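Local coordinates for long form salivary protein D7L1 (Aedes aegypti, PDB 3DZT) that binds and sequesters biogenic amines and eicosanoids of the vertebrate host response, helping female mosquitoes to feed on blood, at residues F4-M9 and L127-K132. Numbering follows the deposited sequence.
Sequences FDPEEM and LFHGNK. With EAH ((5S,7E,9E,11Z,14Z)-5-hydroxyicosa-7,9,11,14-tetraenoic acid), chain C.
Phe4 and His129 join the start of helix 6-20 to the loop between helices 121-127 and 132-142. The contact lies in the N-terminal odorant-binding-protein-like domain, whose helices enclose the lipid pocket. Phe4 O accepts a weak, bent bond from His129 NE2 (2.9 Å, 127° at the hydrogen). That oxygen lies at the edge of the imidazole. The Phe4 and Phe128 rings meet edge to edge, with Phe4 CD2 4.4 Å from Phe128 CE1. Gln76 of helix 71-79 bonds to Phe4 N and Leu127 O, tying both segments to a third helix.

Asp5 is the N-cap of helix 6-20 and forms a capping box with Glu8. Asp5 OD1 accepts from Glu8 N at 2.8 Å, and Glu8 OE1 accepts from Asp5 N at 2.7 Å. The box caps the first turn of the helix, and His129 packs on that turn.

Pro6 covers one face of the His129 imidazole. Pro6 CG sits 3.8 Å from the centroid of the His129 ring, only 10° off the normal, a CH-pi contact. The ring of Tyr80 meets His129 edge-to-face. One water donates to both Pro6 O and His129 O and so bridges the two backbones.

Met9 closes the contact one helical turn further on. Its chain bends at chi2 (-56°) and again at chi3, which brings sulfur and methyl back beside Phe128. Met9 SD lies at the ring edge, 4.0 Å from Phe128 CD1, a Met-aromatic contact. The hydroxylated fatty acid puts its terminal carbon, C20, over one face of the Phe128 ring, offset toward its rim. Gly130 is a leukotriene E4 site residue, and Gly130 O accepts from the lipid hydroxyl, EAH O3, at 3.1 Å.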
# COMPACT_ATOMS: atom_id res chain seq x y z
N PHE A 4 -6.14 9.73 3.25
CA PHE A 4 -6.02 8.35 2.82
C PHE A 4 -7.39 7.78 2.61
O PHE A 4 -8.27 7.93 3.47
CB PHE A 4 -5.27 7.52 3.88
CG PHE A 4 -3.89 8.03 4.19
CD1 PHE A 4 -2.84 7.82 3.28
CD2 PHE A 4 -3.64 8.75 5.36
CE1 PHE A 4 -1.55 8.29 3.56
CE2 PHE A 4 -2.36 9.22 5.64
CZ PHE A 4 -1.32 9.00 4.75
N ASP A 5 -7.59 7.11 1.47
CA ASP A 5 -8.84 6.41 1.20
C ASP A 5 -8.81 5.01 1.87
O ASP A 5 -7.79 4.66 2.49
CB ASP A 5 -9.15 6.40 -0.32
CG ASP A 5 -8.27 5.44 -1.12
OD1 ASP A 5 -7.71 4.50 -0.53
OD2 ASP A 5 -8.13 5.65 -2.36
N PRO A 6 -9.92 4.24 1.81
CA PRO A 6 -9.94 2.97 2.54
C PRO A 6 -8.86 1.96 2.10
O PRO A 6 -8.33 1.22 2.94
CB PRO A 6 -11.34 2.42 2.25
CG PRO A 6 -12.18 3.68 2.02
CD PRO A 6 -11.24 4.54 1.21
N GLU A 7 -8.54 1.95 0.81
CA GLU A 7 -7.53 1.04 0.27
C GLU A 7 -6.15 1.48 0.77
O GLU A 7 -5.30 0.64 1.06
CB GLU A 7 -7.58 1.04 -1.26
CG GLU A 7 -6.53 0.12 -1.95
CD GLU A 7 -5.15 0.75 -2.05
OE1 GLU A 7 -5.03 2.00 -2.04
OE2 GLU A 7 -4.17 -0.02 -2.15
N GLU A 8 -5.93 2.80 0.82
CA GLU A 8 -4.64 3.33 1.26
C GLU A 8 -4.41 2.96 2.71
O GLU A 8 -3.29 2.58 3.07
CB GLU A 8 -4.52 4.82 1.04
CG GLU A 8 -4.43 5.14 -0.47
CD GLU A 8 -4.48 6.61 -0.71
OE1 GLU A 8 -5.45 7.25 -0.25
OE2 GLU A 8 -3.56 7.12 -1.38
N MET A 9 -5.47 3.08 3.53
CA MET A 9 -5.33 2.64 4.92
C MET A 9 -5.15 1.14 5.05
O MET A 9 -4.35 0.68 5.88
CB MET A 9 -6.49 3.15 5.81
CG MET A 9 -6.49 4.67 5.93
SD MET A 9 -4.93 5.39 6.55
CE MET A 9 -4.58 4.45 8.00
N LEU A 127 -12.26 7.61 11.58
CA LEU A 127 -11.67 8.56 10.65
C LEU A 127 -10.76 7.89 9.65
O LEU A 127 -10.69 8.32 8.50
CB LEU A 127 -10.84 9.59 11.40
CG LEU A 127 -11.33 11.00 11.62
CD1 LEU A 127 -10.13 11.85 12.00
CD2 LEU A 127 -12.02 11.57 10.35
N PHE A 128 -10.05 6.88 10.12
CA PHE A 128 -8.98 6.25 9.33
C PHE A 128 -9.37 4.89 8.74
O PHE A 128 -8.50 4.03 8.50
CB PHE A 128 -7.66 6.21 10.13
CG PHE A 128 -6.99 7.57 10.24
CD1 PHE A 128 -6.27 8.09 9.15
CD2 PHE A 128 -7.12 8.36 11.38
CE1 PHE A 128 -5.67 9.35 9.20
CE2 PHE A 128 -6.53 9.64 11.45
CZ PHE A 128 -5.82 10.14 10.34
N HIS A 129 -10.66 4.73 8.47
CA HIS A 129 -11.17 3.58 7.70
C HIS A 129 -10.93 2.27 8.43
O HIS A 129 -10.61 1.25 7.82
CB HIS A 129 -10.58 3.57 6.28
CG HIS A 129 -10.81 4.86 5.54
ND1 HIS A 129 -12.06 5.41 5.39
CD2 HIS A 129 -9.95 5.69 4.91
CE1 HIS A 129 -11.97 6.53 4.70
NE2 HIS A 129 -10.69 6.71 4.38
N GLY A 130 -11.11 2.32 9.74
CA GLY A 130 -10.97 1.14 10.58
C GLY A 130 -12.31 0.54 10.96
O GLY A 130 -12.36 -0.59 11.46
N ASN A 131 -13.37 1.31 10.75
CA ASN A 131 -14.75 0.90 11.08
C ASN A 131 -15.33 0.13 9.89
O ASN A 131 -15.64 0.70 8.85
CB ASN A 131 -15.59 2.13 11.41
CG ASN A 131 -17.01 1.80 11.89
OD1 ASN A 131 -17.73 1.02 11.27
ND2 ASN A 131 -17.43 2.45 12.96
N LYS A 132 -15.46 -1.18 10.07
CA LYS A 132 -16.03 -2.08 9.05
C LYS A 132 -17.39 -1.62 8.50
O LYS A 132 -17.62 -1.68 7.29
CB LYS A 132 -16.14 -3.50 9.62
CG LYS A 132 -14.93 -3.89 10.52
CD LYS A 132 -14.91 -5.38 10.84
CE LYS A 132 -16.24 -5.87 11.41
NZ LYS A 132 -16.37 -7.37 11.39
O1 EAH C . -12.54 -2.42 5.30
C1 EAH C . -12.25 -2.81 6.39
O2 EAH C . -12.35 -3.98 6.65
C2 EAH C . -11.81 -1.88 7.48
C3 EAH C . -11.11 -2.73 8.48
C4 EAH C . -9.63 -2.43 8.61
C5 EAH C . -9.16 -2.75 10.03
O3 EAH C . -9.60 -1.90 10.93
C6 EAH C . -7.66 -2.99 10.06
C7 EAH C . -7.08 -3.11 11.45
C8 EAH C . -5.97 -2.17 11.69
C9 EAH C . -5.65 -2.03 13.08
C10 EAH C . -4.94 -0.96 13.37
C11 EAH C . -4.73 -0.98 14.79
C12 EAH C . -4.23 0.01 15.47
C13 EAH C . -3.73 1.22 14.79
C14 EAH C . -2.27 1.39 15.06
C15 EAH C . -1.64 2.41 15.57
C16 EAH C . -2.26 3.69 16.00
C17 EAH C . -2.37 4.67 14.88
C18 EAH C . -3.76 4.54 14.36
C19 EAH C . -4.39 5.75 13.75
C20 EAH C . -3.89 6.09 12.39
O HOH W 1 -9.16 0.34 5.51